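Local coordinates for lipase (PDB 2ORY), which probably hydrolyses triacylglycerols to release fatty acids, as a cold-adapted bacterial lipase of the alpha/beta-hydrolase fold, at residues G176-K188 with I199-A211. Residues are numbered along the deposited sequence; the frame is centred on the assembly and turned at random.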
loop_
_atom_site.group_PDB
_atom_site.type_symbol
_atom_site.label_atom_id
_atom_site.label_comp_id
_atom_site.label_asym_id
_atom_site.label_seq_id
_atom_site.Cartn_x
_atom_site.Cartn_y
_atom_site.Cartn_z
ATOM N N GLY A 176 -0.493 0.476 -2.473
ATOM C CA GLY A 176 0.634 0.805 -1.615
ATOM C C GLY A 176 0.884 -0.243 -0.547
ATOM O O GLY A 176 1.990 -0.343 0.005
ATOM N N GLY A 177 -0.142 -1.033 -0.251
ATOM C CA GLY A 177 0.013 -2.087 0.737
ATOM C C GLY A 177 0.812 -3.228 0.128
ATOM O O GLY A 177 1.701 -3.808 0.752
ATOM N N ALA A 178 0.493 -3.546 -1.122
ATOM C CA ALA A 178 1.180 -4.607 -1.832
ATOM C C ALA A 178 2.617 -4.194 -2.177
ATOM O O ALA A 178 3.544 -5.003 -2.068
ATOM C CB ALA A 178 0.416 -4.938 -3.083
ATOM N N LEU A 179 2.795 -2.930 -2.577
ATOM C CA LEU A 179 4.103 -2.415 -2.946
ATOM C C LEU A 179 5.042 -2.210 -1.756
ATOM O O LEU A 179 6.216 -2.582 -1.816
ATOM C CB LEU A 179 3.961 -1.096 -3.725
ATOM C CG LEU A 179 3.357 -1.169 -5.133
ATOM C CD1 LEU A 179 3.197 0.229 -5.689
ATOM C CD2 LEU A 179 4.236 -1.990 -6.042
ATOM N N SER A 180 4.537 -1.636 -0.670
ATOM C CA SER A 180 5.389 -1.403 0.488
ATOM C C SER A 180 5.941 -2.712 1.033
ATOM O O SER A 180 7.139 -2.841 1.257
ATOM C CB SER A 180 4.628 -0.645 1.593
ATOM O OG SER A 180 3.508 -1.379 2.079
ATOM N N SER A 181 5.078 -3.700 1.223
ATOM C CA SER A 181 5.555 -4.963 1.764
ATOM C C SER A 181 6.556 -5.586 0.791
ATOM O O SER A 181 7.589 -6.142 1.192
ATOM C CB SER A 181 4.377 -5.899 2.027
ATOM O OG SER A 181 3.620 -6.118 0.854
ATOM N N THR A 182 6.265 -5.467 -0.500
ATOM C CA THR A 182 7.162 -6.010 -1.503
ATOM C C THR A 182 8.481 -5.216 -1.490
ATOM O O THR A 182 9.552 -5.811 -1.530
ATOM C CB THR A 182 6.490 -5.987 -2.918
ATOM O OG1 THR A 182 5.277 -6.763 -2.878
ATOM C CG2 THR A 182 7.427 -6.588 -3.996
ATOM N N LEU A 183 8.409 -3.888 -1.385
ATOM C CA LEU A 183 9.626 -3.087 -1.379
ATOM C C LEU A 183 10.486 -3.438 -0.169
ATOM O O LEU A 183 11.713 -3.551 -0.295
ATOM C CB LEU A 183 9.320 -1.576 -1.374
ATOM C CG LEU A 183 10.578 -0.688 -1.482
ATOM C CD1 LEU A 183 10.359 0.488 -2.412
ATOM C CD2 LEU A 183 10.954 -0.183 -0.119
ATOM N N ALA A 184 9.840 -3.606 0.988
ATOM C CA ALA A 184 10.537 -3.956 2.225
ATOM C C ALA A 184 11.325 -5.256 2.059
ATOM O O ALA A 184 12.454 -5.364 2.532
ATOM C CB ALA A 184 9.536 -4.094 3.373
ATOM N N LEU A 185 10.732 -6.245 1.393
ATOM C CA LEU A 185 11.424 -7.509 1.174
ATOM C C LEU A 185 12.631 -7.301 0.266
ATOM O O LEU A 185 13.665 -7.941 0.457
ATOM C CB LEU A 185 10.505 -8.570 0.541
ATOM C CG LEU A 185 11.131 -9.974 0.338
ATOM C CD1 LEU A 185 11.580 -10.546 1.682
ATOM C CD2 LEU A 185 10.133 -10.925 -0.296
ATOM N N TRP A 186 12.512 -6.413 -0.719
ATOM C CA TRP A 186 13.631 -6.167 -1.613
ATOM C C TRP A 186 14.803 -5.574 -0.837
ATOM O O TRP A 186 15.947 -5.966 -1.048
ATOM C CB TRP A 186 13.221 -5.230 -2.745
ATOM C CG TRP A 186 14.375 -4.532 -3.400
ATOM C CD1 TRP A 186 15.398 -5.108 -4.088
ATOM C CD2 TRP A 186 14.599 -3.122 -3.447
ATOM N NE1 TRP A 186 16.248 -4.144 -4.567
ATOM C CE2 TRP A 186 15.783 -2.914 -4.188
ATOM C CE3 TRP A 186 13.906 -2.005 -2.942
ATOM C CZ2 TRP A 186 16.295 -1.639 -4.438
ATOM C CZ3 TRP A 186 14.414 -0.742 -3.197
ATOM C CH2 TRP A 186 15.600 -0.569 -3.943
ATOM N N LEU A 187 14.508 -4.632 0.062
ATOM C CA LEU A 187 15.537 -3.998 0.886
ATOM C C LEU A 187 16.186 -5.053 1.775
ATOM O O LEU A 187 17.399 -5.067 1.948
ATOM C CB LEU A 187 14.921 -2.881 1.741
ATOM C CG LEU A 187 14.436 -1.658 0.959
ATOM C CD1 LEU A 187 13.806 -0.597 1.875
ATOM C CD2 LEU A 187 15.631 -1.077 0.256
ATOM N N LYS A 188 15.360 -5.932 2.337
ATOM C CA LYS A 188 15.814 -7.038 3.170
ATOM C C LYS A 188 16.777 -7.934 2.367
ATOM O O LYS A 188 17.895 -8.236 2.812
ATOM C CB LYS A 188 14.618 -7.892 3.589
ATOM C CG LYS A 188 14.096 -7.652 4.986
ATOM C CD LYS A 188 14.942 -8.383 6.009
ATOM C CE LYS A 188 14.223 -8.468 7.342
ATOM N NZ LYS A 188 15.008 -9.250 8.332
ATOM N N ILE A 199 20.422 -2.304 9.545
ATOM C CA ILE A 199 19.157 -1.603 9.590
ATOM C C ILE A 199 18.051 -2.623 9.874
ATOM O O ILE A 199 18.094 -3.742 9.363
ATOM C CB ILE A 199 18.905 -0.846 8.281
ATOM C CG1 ILE A 199 17.431 -0.454 8.194
ATOM C CG2 ILE A 199 19.366 -1.675 7.120
ATOM C CD1 ILE A 199 17.075 0.216 6.919
ATOM N N ASP A 200 17.107 -2.241 10.734
ATOM C CA ASP A 200 15.976 -3.089 11.118
ATOM C C ASP A 200 14.808 -2.688 10.233
ATOM O O ASP A 200 14.276 -1.573 10.346
ATOM C CB ASP A 200 15.597 -2.871 12.590
ATOM C CG ASP A 200 16.584 -3.525 13.555
ATOM O OD1 ASP A 200 17.745 -3.762 13.156
ATOM O OD2 ASP A 200 16.202 -3.792 14.714
ATOM N N ILE A 201 14.418 -3.607 9.357
ATOM C CA ILE A 201 13.346 -3.362 8.408
ATOM C C ILE A 201 12.041 -4.031 8.795
ATOM O O ILE A 201 11.994 -5.237 9.009
ATOM C CB ILE A 201 13.745 -3.864 6.996
ATOM C CG1 ILE A 201 15.014 -3.139 6.528
ATOM C CG2 ILE A 201 12.567 -3.671 6.018
ATOM C CD1 ILE A 201 15.552 -3.602 5.187
ATOM N N SER A 202 10.983 -3.239 8.879
ATOM C CA SER A 202 9.659 -3.766 9.191
ATOM C C SER A 202 8.661 -3.144 8.224
ATOM O O SER A 202 8.956 -2.149 7.561
ATOM C CB SER A 202 9.247 -3.383 10.606
ATOM O OG SER A 202 9.337 -1.981 10.730
ATOM N N THR A 203 7.465 -3.712 8.157
ATOM C CA THR A 203 6.458 -3.163 7.274
ATOM C C THR A 203 5.046 -3.390 7.788
ATOM O O THR A 203 4.727 -4.459 8.317
ATOM C CB THR A 203 6.587 -3.761 5.847
ATOM O OG1 THR A 203 5.575 -3.207 5.003
ATOM C CG2 THR A 203 6.436 -5.274 5.878
ATOM N N ILE A 204 4.214 -2.361 7.645
ATOM C CA ILE A 204 2.817 -2.425 8.042
ATOM C C ILE A 204 1.988 -2.012 6.830
ATOM O O ILE A 204 1.669 -0.842 6.640
ATOM C CB ILE A 204 2.516 -1.488 9.250
ATOM C CG1 ILE A 204 3.317 -1.959 10.463
ATOM C CG2 ILE A 204 1.031 -1.565 9.637
ATOM C CD1 ILE A 204 3.072 -1.132 11.730
ATOM N N PRO A 205 1.654 -2.979 5.972
ATOM C CA PRO A 205 0.860 -2.726 4.763
ATOM C C PRO A 205 -0.632 -2.888 4.999
ATOM O O PRO A 205 -1.065 -3.902 5.538
ATOM C CB PRO A 205 1.387 -3.769 3.793
ATOM C CG PRO A 205 1.610 -4.947 4.714
ATOM C CD PRO A 205 2.204 -4.348 5.971
ATOM N N PHE A 206 -1.410 -1.892 4.581
ATOM C CA PHE A 206 -2.862 -1.916 4.737
ATOM C C PHE A 206 -3.593 -2.228 3.437
ATOM O O PHE A 206 -3.142 -1.853 2.355
ATOM C CB PHE A 206 -3.397 -0.553 5.214
ATOM C CG PHE A 206 -2.856 -0.096 6.546
ATOM C CD1 PHE A 206 -1.604 0.516 6.639
ATOM C CD2 PHE A 206 -3.588 -0.298 7.711
ATOM C CE1 PHE A 206 -1.084 0.914 7.871
ATOM C CE2 PHE A 206 -3.074 0.096 8.954
ATOM C CZ PHE A 206 -1.821 0.701 9.029
ATOM N N ALA A 207 -4.713 -2.935 3.559
ATOM C CA ALA A 207 -5.609 -3.192 2.439
ATOM C C ALA A 207 -4.991 -3.580 1.104
ATOM O O ALA A 207 -5.491 -3.191 0.040
ATOM C CB ALA A 207 -6.463 -1.945 2.247
ATOM N N GLY A 208 -3.928 -4.359 1.141
ATOM C CA GLY A 208 -3.279 -4.711 -0.101
ATOM C C GLY A 208 -3.669 -6.025 -0.724
ATOM O O GLY A 208 -4.005 -6.991 -0.017
ATOM N N PRO A 209 -3.683 -6.083 -2.065
ATOM C CA PRO A 209 -4.032 -7.330 -2.745
ATOM C C PRO A 209 -2.747 -8.173 -2.745
ATOM O O PRO A 209 -1.703 -7.689 -2.310
ATOM C CB PRO A 209 -4.412 -6.865 -4.140
ATOM C CG PRO A 209 -3.466 -5.693 -4.374
ATOM C CD PRO A 209 -3.498 -4.974 -3.022
ATOM N N THR A 210 -2.823 -9.408 -3.235
ATOM C CA THR A 210 -1.674 -10.307 -3.289
ATOM C C THR A 210 -0.648 -9.871 -4.321
ATOM O O THR A 210 -0.966 -9.736 -5.505
ATOM C CB THR A 210 -2.088 -11.759 -3.665
ATOM O OG1 THR A 210 -2.830 -11.736 -4.890
ATOM C CG2 THR A 210 -2.948 -12.410 -2.563
ATOM N N ALA A 211 0.583 -9.656 -3.881
ATOM C CA ALA A 211 1.640 -9.271 -4.807
ATOM C C ALA A 211 2.149 -10.457 -5.619
ATOM O O ALA A 211 2.473 -10.291 -6.783
ATOM C CB ALA A 211 2.810 -8.647 -4.060
#
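Leu187, whose CB meets Ile201 CD1 at 3.6 Å, turns its other end to the indole of Trp186: CD2 lies on one face of that ring, 3.6 Å above the plane and offset toward the rim, while Leu183 CG sits at the ring's edge, in plane. Tyr115 also meets this indole, with the ring planes inclined. Ile201 divides its branches between two helical turns. With CG1 beside the backbone N (chi1 -59°), CD1 reaches Leu187 and the backbone of Lys188, whereas CG2 packs against Ala184 CB at 4.0 Å.

Further along, Ala184 CB rests on Thr203 CB. The Thr203 hydroxyl runs alongside the backbone of Ser181, but its hydrogen bond goes to Val170 O on the adjacent strand. Pro205 presses in more tightly: its CB lies 3.1 Å from Gly177 O; the same CB also meets Ser180 OG, and CG lies against Ser181 CB. No hydrogen bond joins the two segments; the helix's hydroxyls turn back on its own carbonyls. Ser180 OG donates to Gly176 O in the carbonyl plane, and Thr182 OG1 to Ala178 O at 2.6 Å, on the opposite face from Thr182 N. That same OG1 has Ala211 CB against it at 3.3 Å. Near the start of the helix, Gly177 and Gly208 bring the backbones together, and Gly177 CA makes a CH...O contact with Phe206 O, 3.6 Å away.

Helix and strand run nearly antiparallel, at 161° with axes 6.5 Å apart, as expected in a beta-alpha-beta crossover, here from strand 166-173 through helix 175-189 to strand 199-206. Gly176 closes a GxSxG sequence consistent with the nucleophile elbow of alpha/beta hydrolases, in which Ser174 is probably the nucleophile.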